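Local coordinates for protein endo-1,4-beta-xylanase D (Paenibacillus polymyxa, PDB 1W0N) that binds xylan in a calcium-dependent way through its family 36 carbohydrate-binding module, part of a xylanase that probably hydrolyses beta-1,4-xylan, at residues T25-I30 and N42-S47; S31-G36 and D121-F126; Q50-S55 and I100-G105; I59-A64 and F85-K90; V73-G78 and Q107-A112. All coordinates share one frame; numbering follows the deposited sequence. Where two conformers were deposited one is given.

Contact 1: T25-I30 and N42-S47; sequences TYAGKI and NADYVS
Asp-44 reaches across to the turn at Thr-25 to Ala-27 and binds its backbone with one oxygen. Tyr-26 N gives the main hydrogen bond to Asp-44 OD1, at 2.9 Å and 160°. It meets the syn lone pair of that oxygen. Ala-27 N adds a weak bond to the same OD1 at 3.1 Å, bent to 136°. Thr-25 N is also near, but its link is through water: the water accepts from Thr-25 N at 2.7 Å and donates to Asp-44 OD1 at 2.8 Å. Three partners therefore gather on OD1. The other oxygen, OD2, accepts hydrogen bonds from the backbone N atoms of Tyr-40 and Ala-41. The carboxylate thus ties two separate loops together.

Packing around this centre is light. Ala-27 CB rests against Asp-44 CG at 3.8 Å. Tyr-26 CB comes to 3.5 Å from Asp-44 OD2, which sits at the edge of the tyrosine ring, near its plane. Ring and carboxylate planes are almost perpendicular, 83° apart. Thr-25 CG2 covers one face of that ring, over its centre. Ala-27 also touches Ile-22 of strand 21-23.

The contact joins the loop leading into strand 28-30 to the residue just before strand 45-52. Tyr-40 O is a magnesium ligand. Asp-44, its side chain about 7 Å from the ion, is a second-shell residue that probably helps to position Tyr-40. With amide donors on both oxygens and a water on OD1, the buried carboxylate is well satisfied, consistent with a charged aspartate.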
# COMPACT_ATOMS: atom_id res chain seq x y z
N THR A 25 1.13 -2.85 15.71
CA THR A 25 0.97 -2.13 16.96
C THR A 25 0.17 -0.86 16.83
O THR A 25 -0.60 -0.52 17.75
CB THR A 25 2.35 -1.82 17.56
OG1 THR A 25 2.99 -3.05 17.87
CG2 THR A 25 2.25 -1.06 18.90
N TYR A 26 0.37 -0.13 15.74
CA TYR A 26 -0.14 1.24 15.68
C TYR A 26 -1.18 1.47 14.59
O TYR A 26 -1.94 2.45 14.68
CB TYR A 26 1.01 2.23 15.42
CG TYR A 26 2.09 2.16 16.44
CD1 TYR A 26 1.97 2.81 17.68
CD2 TYR A 26 3.26 1.45 16.19
CE1 TYR A 26 2.97 2.75 18.61
CE2 TYR A 26 4.26 1.37 17.12
CZ TYR A 26 4.14 2.03 18.31
OH TYR A 26 5.15 1.95 19.20
N ALA A 27 -1.20 0.64 13.54
CA ALA A 27 -1.99 0.94 12.36
C ALA A 27 -3.47 1.05 12.71
O ALA A 27 -4.00 0.29 13.54
CB ALA A 27 -1.79 -0.11 11.31
N GLY A 28 -4.15 1.95 12.02
CA GLY A 28 -5.58 2.13 12.22
C GLY A 28 -6.21 2.94 11.13
O GLY A 28 -5.53 3.67 10.39
N LYS A 29 -7.53 2.84 11.04
CA LYS A 29 -8.30 3.62 10.10
C LYS A 29 -8.15 5.11 10.38
O LYS A 29 -8.11 5.54 11.53
CB LYS A 29 -9.78 3.25 10.18
CG LYS A 29 -10.15 1.88 9.72
CD LYS A 29 -11.65 1.66 9.77
CE LYS A 29 -12.08 0.26 9.44
NZ LYS A 29 -13.55 0.14 9.29
N ILE A 30 -8.12 5.87 9.29
CA ILE A 30 -8.05 7.32 9.33
C ILE A 30 -9.16 7.91 8.48
O ILE A 30 -9.70 7.25 7.58
CB ILE A 30 -6.67 7.83 8.83
CG1 ILE A 30 -6.41 7.42 7.37
CG2 ILE A 30 -5.58 7.36 9.77
CD1 ILE A 30 -5.11 7.94 6.78
N ASN A 42 7.36 -0.41 11.70
CA ASN A 42 7.61 -1.57 10.89
C ASN A 42 6.60 -2.78 10.74
O ASN A 42 6.47 -3.24 9.61
CB ASN A 42 9.02 -2.06 11.26
CG ASN A 42 10.08 -1.35 10.47
OD1 ASN A 42 11.29 -1.60 10.69
ND2 ASN A 42 9.71 -0.53 9.51
N ALA A 43 5.96 -3.43 11.70
CA ALA A 43 4.95 -4.43 11.93
C ALA A 43 3.56 -3.96 11.59
O ALA A 43 2.64 -4.76 11.56
CB ALA A 43 4.98 -4.96 13.34
N ASP A 44 3.36 -2.64 11.27
CA ASP A 44 2.08 -2.19 10.77
C ASP A 44 1.85 -2.70 9.35
O ASP A 44 2.78 -2.75 8.55
CB ASP A 44 2.00 -0.66 10.77
CG ASP A 44 1.86 -0.06 12.17
OD1 ASP A 44 1.47 -0.80 13.12
OD2 ASP A 44 2.12 1.17 12.30
N TYR A 45 0.62 -3.05 9.01
CA TYR A 45 0.31 -3.44 7.64
C TYR A 45 -1.17 -3.34 7.38
O TYR A 45 -1.98 -3.32 8.31
CB TYR A 45 0.79 -4.90 7.35
CG TYR A 45 0.04 -5.96 8.14
CD1 TYR A 45 0.47 -6.37 9.39
CD2 TYR A 45 -1.11 -6.52 7.62
CE1 TYR A 45 -0.23 -7.34 10.11
CE2 TYR A 45 -1.82 -7.48 8.33
CZ TYR A 45 -1.38 -7.92 9.57
OH TYR A 45 -2.06 -8.86 10.26
N VAL A 46 -1.51 -3.32 6.07
CA VAL A 46 -2.85 -3.69 5.62
C VAL A 46 -2.71 -4.83 4.63
O VAL A 46 -1.72 -4.90 3.88
CB VAL A 46 -3.64 -2.52 4.95
CG1 VAL A 46 -4.00 -1.48 6.00
CG2 VAL A 46 -2.87 -1.89 3.81
N SER A 47 -3.68 -5.74 4.62
CA SER A 47 -3.62 -6.86 3.70
C SER A 47 -4.99 -7.38 3.34
O SER A 47 -5.96 -7.21 4.08
CB SER A 47 -2.78 -7.99 4.27
OG SER A 47 -3.40 -8.56 5.39
O HOH W 1 3.50 -2.10 14.61

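Contact 2: S31-G36 and D121-F126; sequences SAPFDG and DAYVDF. With CA (calcium ion), chain B; MG (magnesium ion), chain C.
The calcium site of this carbohydrate-binding module joins segment 31-36, the loop before strand 36-39, to strand 122-130. Asp-35 O and Asp-125 OD1 each bind the calcium ion at 2.3 Å, and Asp-125 O binds it at 2.5 Å. A water, Glu-16 and Glu-18 complete the shell. Asp-35 O and Asp-125 OD1 lie 3.1 Å apart, sharing the metal.

Asp-125 CG is anti to the backbone N (chi1 -176°), beside the carbonyl carbon, on the side where Asp-125 O also meets the calcium. Asp-125 CB lies over the centre of the Phe-34 ring, a CH-pi contact 3.5 Å from the centroid. The carboxylate is stacked on the ring, planes 14° apart. Phe-34 CZ also meets Tyr-123 CB at 3.6 Å, while Pro-33 CD, after a cis peptide bond, packs on Tyr-123 CD2 at 3.3 Å. Gly-36 CA makes a CA-H...O contact with Val-124 O.

Near the start of segment 121-126, Asp-121 OD1 binds the magnesium ion at 2.0 Å, with four waters and Tyr-40 O.

Asp-125 OD2 forms a salt bridge with Arg-62. The two oxygens of the Asp-125 carboxylate thus face different cations, which probably stabilises its charge.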
# COMPACT_ATOMS: atom_id res chain seq x y z
N SER A 31 -9.46 9.18 8.77
CA SER A 31 -10.38 9.98 7.98
C SER A 31 -9.69 11.15 7.29
O SER A 31 -10.25 11.68 6.33
CB SER A 31 -11.50 10.52 8.87
OG SER A 31 -10.97 11.16 10.01
N ALA A 32 -8.50 11.54 7.74
CA ALA A 32 -7.71 12.59 7.12
C ALA A 32 -6.31 12.02 6.86
O ALA A 32 -5.78 11.28 7.69
CB ALA A 32 -7.62 13.82 8.01
N PRO A 33 -5.71 12.36 5.70
CA PRO A 33 -6.21 13.26 4.67
C PRO A 33 -7.17 12.62 3.65
O PRO A 33 -7.48 13.22 2.63
CB PRO A 33 -4.92 13.72 3.97
CG PRO A 33 -4.02 12.50 4.06
CD PRO A 33 -4.33 11.91 5.43
N PHE A 34 -7.65 11.41 3.98
CA PHE A 34 -8.70 10.72 3.23
C PHE A 34 -9.14 9.58 4.14
O PHE A 34 -8.50 9.28 5.15
CB PHE A 34 -8.21 10.22 1.85
CG PHE A 34 -6.80 9.69 1.87
CD1 PHE A 34 -6.46 8.60 2.67
CD2 PHE A 34 -5.81 10.29 1.12
CE1 PHE A 34 -5.15 8.13 2.71
CE2 PHE A 34 -4.50 9.81 1.14
CZ PHE A 34 -4.17 8.75 1.95
N ASP A 35 -10.25 8.92 3.76
CA ASP A 35 -10.62 7.68 4.41
C ASP A 35 -9.64 6.59 3.97
O ASP A 35 -9.45 6.36 2.77
CB ASP A 35 -12.06 7.31 4.09
CG ASP A 35 -13.01 8.37 4.63
OD1 ASP A 35 -12.98 8.60 5.86
OD2 ASP A 35 -13.70 9.06 3.88
N GLY A 36 -8.97 5.97 4.92
CA GLY A 36 -7.91 5.04 4.60
C GLY A 36 -7.34 4.46 5.85
O GLY A 36 -8.04 4.33 6.87
N ASP A 121 5.48 8.58 8.24
CA ASP A 121 4.36 7.66 8.27
C ASP A 121 3.57 7.79 6.99
O ASP A 121 3.54 8.85 6.36
CB ASP A 121 3.53 7.94 9.51
CG ASP A 121 4.36 7.76 10.76
OD1 ASP A 121 5.22 6.84 10.73
OD2 ASP A 121 4.18 8.51 11.75
N ALA A 122 2.96 6.67 6.58
CA ALA A 122 2.22 6.64 5.33
C ALA A 122 0.73 6.56 5.59
O ALA A 122 0.25 5.75 6.39
CB ALA A 122 2.62 5.45 4.48
N TYR A 123 -0.00 7.37 4.85
CA TYR A 123 -1.45 7.29 4.78
C TYR A 123 -1.78 6.62 3.45
O TYR A 123 -1.28 7.05 2.40
CB TYR A 123 -2.03 8.69 4.84
CG TYR A 123 -1.61 9.51 6.04
CD1 TYR A 123 -1.61 8.98 7.32
CD2 TYR A 123 -1.26 10.84 5.89
CE1 TYR A 123 -1.26 9.75 8.42
CE2 TYR A 123 -0.94 11.63 6.99
CZ TYR A 123 -0.94 11.08 8.25
OH TYR A 123 -0.63 11.85 9.35
N VAL A 124 -2.67 5.62 3.51
CA VAL A 124 -2.99 4.81 2.34
C VAL A 124 -4.48 4.92 2.10
O VAL A 124 -5.27 4.67 3.03
CB VAL A 124 -2.59 3.33 2.62
CG1 VAL A 124 -2.85 2.49 1.41
CG2 VAL A 124 -1.10 3.22 2.96
N ASP A 125 -4.86 5.29 0.89
CA ASP A 125 -6.28 5.49 0.56
C ASP A 125 -6.88 4.23 -0.06
O ASP A 125 -7.89 3.70 0.42
CB ASP A 125 -6.38 6.71 -0.37
CG ASP A 125 -7.79 7.12 -0.72
OD1 ASP A 125 -8.74 6.45 -0.27
OD2 ASP A 125 -7.95 8.11 -1.47
N PHE A 126 -6.26 3.76 -1.14
CA PHE A 126 -6.75 2.60 -1.88
C PHE A 126 -5.61 2.07 -2.74
O PHE A 126 -4.61 2.77 -2.97
CB PHE A 126 -7.96 2.94 -2.76
CG PHE A 126 -7.70 3.97 -3.82
CD1 PHE A 126 -7.00 3.65 -5.00
CD2 PHE A 126 -8.18 5.27 -3.65
CE1 PHE A 126 -6.78 4.61 -5.99
CE2 PHE A 126 -8.00 6.22 -4.66
CZ PHE A 126 -7.29 5.88 -5.82
CA CA B . -10.00 5.00 0.95
MG MG C . 6.70 6.15 11.93
O HOH W 2 5.60 6.99 13.48
O HOH W 3 -11.70 6.59 0.31
O HOH W 4 8.12 5.46 13.24
O HOH W 5 7.78 7.95 11.78
O HOH W 6 7.75 5.58 10.26

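Contact 3: Q50-S55 and I100-G105; sequences QYFANS and ITHATG. With SO4 (sulfate ion), chain D.
The imidazole of His-102 has a carbonyl oxygen over one face and the tip of Phe-52, its CZ, over the other. Ser-55 O sits above its centre, 3.3 Å from the plane. On the opposite side, His-102 CE1 points over the centre of the Phe-52 ring and comes to 3.5 Å from Phe-52 CD2. The two planes are 40° apart, so the pair is oblique. His-102 ND1 donates to Ala-103 O at 2.7 Å, with that oxygen in the ring plane. NE2 is hydrogen-bonded to His-57 ND1. Both ring nitrogens therefore have partners, which fixes the ring's rotation.

The backbones are joined at both ends. Phe-52 N and Gly-105 O bond at 2.9 Å, and Gly-105 N returns the bond to Phe-52 O at 2.8 Å. Further on, His-102 N donates to Ser-55 O at 2.8 Å, nearly along the C=O axis. Between these bonds, Thr-104 CG2 fills in against Ser-55 N at 3.6 Å.

Phe-52 also meets Phe-129 edge-to-face. Phe-52 and Gly-105 form an antiparallel hydrogen-bonded pair leading into strand 107-113, and His-102 follows strand 93-101 of the other sheet; such connections between sheets lie at the end of a beta-sandwich.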
# COMPACT_ATOMS: atom_id res chain seq x y z
N GLN A 50 -6.32 -11.42 -2.93
CA GLN A 50 -6.75 -11.09 -4.28
C GLN A 50 -6.58 -12.30 -5.19
O GLN A 50 -5.50 -12.87 -5.26
CB GLN A 50 -5.91 -9.93 -4.80
CG GLN A 50 -6.20 -9.50 -6.24
CD GLN A 50 -7.60 -8.91 -6.40
OE1 GLN A 50 -7.94 -7.92 -5.73
NE2 GLN A 50 -8.38 -9.48 -7.30
N TYR A 51 -7.63 -12.62 -5.97
CA TYR A 51 -7.51 -13.63 -7.01
C TYR A 51 -7.04 -12.99 -8.29
O TYR A 51 -7.59 -11.97 -8.73
CB TYR A 51 -8.87 -14.32 -7.24
CG TYR A 51 -8.78 -15.28 -8.43
CD1 TYR A 51 -8.19 -16.52 -8.37
CD2 TYR A 51 -9.22 -14.83 -9.70
CE1 TYR A 51 -8.05 -17.32 -9.48
CE2 TYR A 51 -9.04 -15.63 -10.85
CZ TYR A 51 -8.46 -16.86 -10.74
OH TYR A 51 -8.27 -17.65 -11.83
N PHE A 52 -6.03 -13.59 -8.94
CA PHE A 52 -5.52 -13.13 -10.21
C PHE A 52 -5.64 -14.21 -11.29
O PHE A 52 -5.20 -15.35 -11.09
CB PHE A 52 -4.03 -12.81 -10.10
CG PHE A 52 -3.72 -11.61 -9.26
CD1 PHE A 52 -4.11 -10.34 -9.63
CD2 PHE A 52 -2.91 -11.77 -8.13
CE1 PHE A 52 -3.74 -9.23 -8.92
CE2 PHE A 52 -2.54 -10.64 -7.40
CZ PHE A 52 -2.95 -9.39 -7.78
N ALA A 53 -6.16 -13.83 -12.44
CA ALA A 53 -6.09 -14.67 -13.64
C ALA A 53 -4.81 -14.41 -14.44
O ALA A 53 -4.26 -15.32 -15.05
CB ALA A 53 -7.29 -14.42 -14.54
N ASN A 54 -4.29 -13.18 -14.41
CA ASN A 54 -3.12 -12.78 -15.18
C ASN A 54 -1.93 -12.65 -14.25
O ASN A 54 -2.05 -12.23 -13.10
CB ASN A 54 -3.36 -11.44 -15.84
CG ASN A 54 -2.49 -11.25 -17.10
OD1 ASN A 54 -1.24 -11.16 -17.00
ND2 ASN A 54 -3.10 -11.17 -18.25
N SER A 55 -0.73 -12.95 -14.79
CA SER A 55 0.50 -12.84 -14.03
C SER A 55 1.13 -11.45 -13.99
O SER A 55 2.06 -11.28 -13.20
CB SER A 55 1.51 -13.85 -14.56
OG SER A 55 1.66 -13.73 -15.97
N ILE A 100 4.30 -5.33 -13.25
CA ILE A 100 4.77 -6.18 -12.19
C ILE A 100 4.27 -7.61 -12.41
O ILE A 100 3.06 -7.83 -12.46
CB ILE A 100 4.28 -5.66 -10.84
CG1 ILE A 100 4.79 -4.23 -10.55
CG2 ILE A 100 4.60 -6.65 -9.72
CD1 ILE A 100 6.25 -4.22 -10.28
N THR A 101 5.21 -8.55 -12.52
CA THR A 101 4.86 -9.96 -12.64
C THR A 101 4.80 -10.59 -11.26
O THR A 101 5.59 -10.27 -10.36
CB THR A 101 5.87 -10.68 -13.55
OG1 THR A 101 5.83 -10.10 -14.85
CG2 THR A 101 5.52 -12.17 -13.70
N HIS A 102 3.84 -11.52 -11.10
CA HIS A 102 3.57 -12.18 -9.85
C HIS A 102 2.83 -13.51 -10.13
O HIS A 102 2.45 -13.77 -11.27
CB HIS A 102 2.70 -11.27 -8.96
CG HIS A 102 1.46 -10.83 -9.64
ND1 HIS A 102 0.37 -11.67 -9.79
CD2 HIS A 102 1.16 -9.71 -10.36
CE1 HIS A 102 -0.53 -11.07 -10.55
NE2 HIS A 102 -0.09 -9.87 -10.91
N ALA A 103 2.63 -14.33 -9.11
CA ALA A 103 1.90 -15.57 -9.27
C ALA A 103 0.43 -15.31 -9.47
O ALA A 103 -0.12 -14.27 -9.06
CB ALA A 103 2.13 -16.44 -8.03
N THR A 104 -0.25 -16.27 -10.11
CA THR A 104 -1.67 -16.18 -10.32
C THR A 104 -2.41 -16.95 -9.23
O THR A 104 -1.78 -17.51 -8.29
CB THR A 104 -2.05 -16.67 -11.73
OG1 THR A 104 -1.71 -18.06 -11.84
CG2 THR A 104 -1.34 -15.92 -12.81
N GLY A 105 -3.72 -16.99 -9.33
CA GLY A 105 -4.53 -17.59 -8.30
C GLY A 105 -4.68 -16.66 -7.10
O GLY A 105 -4.57 -15.43 -7.25
S SO4 D . -6.23 -10.71 -13.11
O1 SO4 D . -7.00 -10.31 -14.19
O2 SO4 D . -5.02 -11.23 -13.53
O3 SO4 D . -6.14 -9.59 -12.16
O4 SO4 D . -7.21 -11.72 -12.64

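Contact 4: I59-A64 and F85-K90; sequences ISVRGA and FNFTGK
Phe-85 and Phe-87 point from strand 80-88 onto strand 56-65, and their rings make the tight part of this contact. Val-61 touches both rings. Its CB stands over the centre of the Phe-85 ring, a CH-pi contact 4.0 Å from the centroid. Its CG2, beside the backbone N, reaches Phe-85 CE2 at 3.4 Å. Its CG1, anti to the backbone N (chi1 170°), turns to Phe-87 CZ at 3.7 Å. One branched side chain thus serves both rings. Ile-59 O lies at the edge of the Phe-85 ring, in its plane, and Val-61 O does the same for Phe-87.

Gly-63 gives the second tight spot. Its CA lies over the face of Phe-87, offset toward the rim, 3.6 Å from the ring centroid. The ring is so near that a CB on this residue would clash with Phe-87 CZ. Phe-87 CB then packs against Ala-64 C at 3.7 Å.

The other side is looser and more polar. Ala-64 CB touches Lys-90 O at 3.7 Å, where the chain leaves the strand. Lys-90 itself is exposed, and NZ makes a weak hydrogen bond with Ser-66 O. Arg-62 points away from 85-90. Ser-60 CB also points away from 85-90; its OG is hydrogen-bonded to Thr-96 OG1.

No hydrogen bond crosses between the segments. The strand axes are 6.4 Å apart at closest approach and run at 36°. Strands of two sheets meeting through apolar side chains, without backbone bonds, form the hydrophobic core of a beta-sandwich, as expected of this family of carbohydrate-binding modules.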
# COMPACT_ATOMS: atom_id res chain seq x y z
N ILE A 59 0.01 -1.44 -10.91
CA ILE A 59 -0.55 -1.28 -9.58
C ILE A 59 -0.36 0.17 -9.14
O ILE A 59 0.77 0.66 -9.13
CB ILE A 59 0.10 -2.20 -8.56
CG1 ILE A 59 0.17 -3.65 -9.05
CG2 ILE A 59 -0.67 -2.15 -7.25
CD1 ILE A 59 1.50 -4.15 -9.25
N SER A 60 -1.46 0.82 -8.77
CA SER A 60 -1.39 2.18 -8.26
C SER A 60 -1.95 2.23 -6.85
O SER A 60 -2.88 1.50 -6.50
CB SER A 60 -2.14 3.15 -9.16
OG SER A 60 -1.48 3.38 -10.39
N VAL A 61 -1.36 3.11 -6.04
CA VAL A 61 -1.84 3.37 -4.69
C VAL A 61 -1.92 4.88 -4.53
O VAL A 61 -0.96 5.60 -4.86
CB VAL A 61 -0.92 2.75 -3.61
CG1 VAL A 61 -1.29 3.23 -2.20
CG2 VAL A 61 -1.01 1.23 -3.67
N ARG A 62 -3.07 5.37 -4.03
CA ARG A 62 -3.17 6.76 -3.62
C ARG A 62 -2.78 6.84 -2.14
O ARG A 62 -3.30 6.08 -1.32
CB ARG A 62 -4.58 7.30 -3.84
CG ARG A 62 -4.70 8.77 -3.47
CD ARG A 62 -6.00 9.38 -3.95
NE ARG A 62 -6.04 10.82 -3.76
CZ ARG A 62 -6.82 11.50 -2.91
NH1 ARG A 62 -7.60 10.88 -2.03
NH2 ARG A 62 -6.81 12.84 -2.94
N GLY A 63 -1.84 7.73 -1.84
CA GLY A 63 -1.31 7.83 -0.50
C GLY A 63 -0.73 9.21 -0.24
O GLY A 63 -0.72 10.08 -1.11
N ALA A 64 -0.24 9.39 0.99
CA ALA A 64 0.38 10.64 1.40
C ALA A 64 1.34 10.36 2.53
O ALA A 64 1.28 9.31 3.18
CB ALA A 64 -0.68 11.66 1.83
N PHE A 85 6.26 2.19 -3.10
CA PHE A 85 5.68 3.46 -3.46
C PHE A 85 6.29 4.56 -2.58
O PHE A 85 6.44 4.40 -1.37
CB PHE A 85 4.17 3.45 -3.20
CG PHE A 85 3.43 2.41 -4.01
CD1 PHE A 85 3.14 2.63 -5.34
CD2 PHE A 85 2.97 1.26 -3.39
CE1 PHE A 85 2.43 1.70 -6.10
CE2 PHE A 85 2.26 0.33 -4.14
CZ PHE A 85 2.00 0.54 -5.48
N ASN A 86 6.60 5.69 -3.21
CA ASN A 86 7.15 6.86 -2.54
C ASN A 86 6.07 7.93 -2.45
O ASN A 86 5.64 8.45 -3.49
CB ASN A 86 8.34 7.36 -3.36
CG ASN A 86 9.00 8.59 -2.79
OD1 ASN A 86 10.26 8.73 -2.98
ND2 ASN A 86 8.29 9.46 -2.21
N PHE A 87 5.63 8.22 -1.22
CA PHE A 87 4.73 9.34 -0.98
C PHE A 87 5.52 10.41 -0.23
O PHE A 87 5.79 10.27 0.97
CB PHE A 87 3.51 8.91 -0.15
CG PHE A 87 2.73 7.83 -0.84
CD1 PHE A 87 1.98 8.11 -1.97
CD2 PHE A 87 2.79 6.52 -0.38
CE1 PHE A 87 1.29 7.10 -2.65
CE2 PHE A 87 2.09 5.50 -1.05
CZ PHE A 87 1.37 5.79 -2.19
N THR A 88 5.90 11.46 -0.95
CA THR A 88 6.61 12.59 -0.35
C THR A 88 5.65 13.76 -0.27
O THR A 88 4.99 14.13 -1.24
CB THR A 88 7.85 12.93 -1.18
OG1 THR A 88 8.80 11.86 -1.08
CG2 THR A 88 8.57 14.16 -0.64
N GLY A 89 5.56 14.33 0.92
CA GLY A 89 4.71 15.48 1.14
C GLY A 89 3.31 15.12 1.60
O GLY A 89 2.85 13.98 1.49
N LYS A 90 2.64 16.13 2.13
CA LYS A 90 1.35 15.95 2.80
C LYS A 90 0.19 15.80 1.82
O LYS A 90 -0.87 15.31 2.21
CB LYS A 90 1.12 17.12 3.74
CG LYS A 90 2.18 17.23 4.84
CD LYS A 90 2.01 18.49 5.69
CE LYS A 90 1.00 18.32 6.67
NZ LYS A 90 1.38 17.27 7.63

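Contact 5: V73-G78 and Q107-A112; sequences VDLVIG and QEIKLA
Asp-74, Val-76 and Gly-78 bond through their backbones to strand 107-113. Val-76 with Lys-110 is a hydrogen-bonded antiparallel pair: Val-76 N to Lys-110 O is 2.8 Å, and Lys-110 N to Val-76 O is 2.9 Å. Asp-74 pairs with Ala-112 in the same way, but less evenly. Asp-74 N to Ala-112 O is short at 2.7 Å yet bent to 138°, while the return bond from Ala-112 N to Asp-74 O is 3.2 Å. At the other end Gly-78 N donates to Glu-108 O at 2.8 Å. CA-H...O contacts fill the intervals, among them Leu-111 CA to Asp-74 O.

Apolar contacts lie on the face of Leu-75, Ile-77, Ile-109 and Leu-111. Leu-75 CD1 meets Leu-111 CD2 at 3.8 Å, the two side chains crossing at a slant. Ile-77 and Ile-109 lie side by side and point the same way, with Ile-77 CG2 against Ile-109 CD1 at 3.9 Å. This face meets Ile-127 and Phe-129 of the opposing sheet.

On the other face Lys-110, bent at chi3 (72°), runs beside Val-76, its CE near Val-76 CG2. Asp-74 OD1 is hydrogen-bonded to Thr-114.

At the end of the strand pair, Gln-107 OE1 comes close to Gly-78 CA, and its NE2 bonds to Thr-104 O. Gly-78 has a positive phi, which favours glycine.

These are neighbouring antiparallel strands inside the five-stranded sheet of the beta-sandwich. Five backbone bonds join them, and further ones run to strands 80-88 and 45-52 on either side. One face is aliphatic; the other mixes Val-76 and Ala-112 with the charged Asp-74 and Lys-110.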
# COMPACT_ATOMS: atom_id res chain seq x y z
N VAL A 73 6.26 2.89 1.10
CA VAL A 73 5.38 1.77 1.35
C VAL A 73 5.73 0.61 0.42
O VAL A 73 5.62 0.76 -0.80
CB VAL A 73 3.90 2.18 1.15
CG1 VAL A 73 2.97 1.02 1.37
CG2 VAL A 73 3.53 3.35 2.06
N ASP A 74 6.13 -0.52 1.00
CA ASP A 74 6.35 -1.73 0.22
C ASP A 74 5.03 -2.37 -0.19
O ASP A 74 4.07 -2.41 0.60
CB ASP A 74 7.10 -2.77 1.05
CG ASP A 74 8.59 -2.51 1.19
OD1 ASP A 74 9.13 -1.69 0.47
OD2 ASP A 74 9.24 -3.18 2.03
N LEU A 75 5.01 -2.87 -1.41
CA LEU A 75 3.94 -3.73 -1.90
C LEU A 75 4.44 -5.16 -1.93
O LEU A 75 5.46 -5.46 -2.57
CB LEU A 75 3.52 -3.30 -3.30
CG LEU A 75 2.49 -4.18 -3.99
CD1 LEU A 75 1.18 -4.24 -3.21
CD2 LEU A 75 2.25 -3.70 -5.42
N VAL A 76 3.72 -6.03 -1.23
CA VAL A 76 4.06 -7.44 -1.11
C VAL A 76 2.92 -8.22 -1.77
O VAL A 76 1.76 -8.05 -1.41
CB VAL A 76 4.27 -7.85 0.32
CG1 VAL A 76 4.94 -9.21 0.40
CG2 VAL A 76 5.09 -6.79 1.09
N ILE A 77 3.24 -9.05 -2.76
CA ILE A 77 2.24 -9.89 -3.43
C ILE A 77 2.70 -11.32 -3.27
O ILE A 77 3.79 -11.69 -3.73
CB ILE A 77 2.09 -9.55 -4.93
CG1 ILE A 77 1.68 -8.08 -5.11
CG2 ILE A 77 1.07 -10.49 -5.59
CD1 ILE A 77 1.58 -7.64 -6.56
N GLY A 78 1.89 -12.15 -2.63
CA GLY A 78 2.26 -13.52 -2.41
C GLY A 78 3.57 -13.68 -1.69
O GLY A 78 4.32 -14.61 -2.00
N GLN A 107 -3.67 -14.68 -4.01
CA GLN A 107 -2.42 -14.14 -3.50
C GLN A 107 -2.72 -13.07 -2.45
O GLN A 107 -3.56 -12.20 -2.63
CB GLN A 107 -1.62 -13.50 -4.63
CG GLN A 107 -1.21 -14.51 -5.71
CD GLN A 107 -0.33 -15.65 -5.20
OE1 GLN A 107 0.41 -15.48 -4.25
NE2 GLN A 107 -0.42 -16.78 -5.83
N GLU A 108 -1.96 -13.13 -1.35
CA GLU A 108 -2.03 -12.07 -0.37
C GLU A 108 -1.43 -10.81 -0.94
O GLU A 108 -0.33 -10.82 -1.51
CB GLU A 108 -1.26 -12.44 0.88
CG GLU A 108 -1.29 -11.33 1.94
CD GLU A 108 -0.30 -11.56 3.02
OE1 GLU A 108 0.98 -11.46 2.81
OE2 GLU A 108 -0.68 -11.82 4.15
N ILE A 109 -2.15 -9.69 -0.77
CA ILE A 109 -1.67 -8.36 -1.08
C ILE A 109 -1.42 -7.66 0.24
O ILE A 109 -2.33 -7.62 1.09
CB ILE A 109 -2.72 -7.57 -1.89
CG1 ILE A 109 -3.23 -8.36 -3.10
CG2 ILE A 109 -2.17 -6.20 -2.30
CD1 ILE A 109 -2.17 -8.87 -4.04
N LYS A 110 -0.23 -7.12 0.45
CA LYS A 110 0.09 -6.45 1.70
C LYS A 110 0.81 -5.14 1.39
O LYS A 110 1.68 -5.09 0.50
CB LYS A 110 0.94 -7.35 2.57
CG LYS A 110 1.37 -6.76 3.90
CD LYS A 110 2.04 -7.74 4.80
CE LYS A 110 3.37 -8.12 4.37
NZ LYS A 110 3.97 -8.92 5.46
N LEU A 111 0.45 -4.09 2.12
CA LEU A 111 1.18 -2.83 2.12
C LEU A 111 1.75 -2.63 3.52
O LEU A 111 1.04 -2.79 4.53
CB LEU A 111 0.26 -1.67 1.74
CG LEU A 111 -0.29 -1.72 0.30
CD1 LEU A 111 -1.48 -0.77 0.15
CD2 LEU A 111 0.78 -1.36 -0.72
N ALA A 112 3.02 -2.25 3.60
CA ALA A 112 3.71 -2.01 4.90
C ALA A 112 4.78 -1.00 4.67
O ALA A 112 5.30 -0.87 3.57
CB ALA A 112 4.32 -3.29 5.43

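All five contacts belong to one beta-sandwich. Contact 5 pairs neighbouring strands within one sheet, and contact 4 packs that sheet on the other. The two touch where Ile-59 CG2 meets Leu-75 CD2 at 3.8 Å. Contact 2 holds part of the calcium site. It joins contact 4 through the salt bridge of Asp-125 and Arg-62. Contact 1 adjoins contact 2 through Ile-30 N and Gly-36 O, 2.9 Å apart, and its Asp-44 side chain is about 7 Å from the magnesium ion. Contact 3 lies farthest from the calcium-bearing contact 2, with centres about 26 Å apart. It touches contact 5 through Gln-50 and Gln-107.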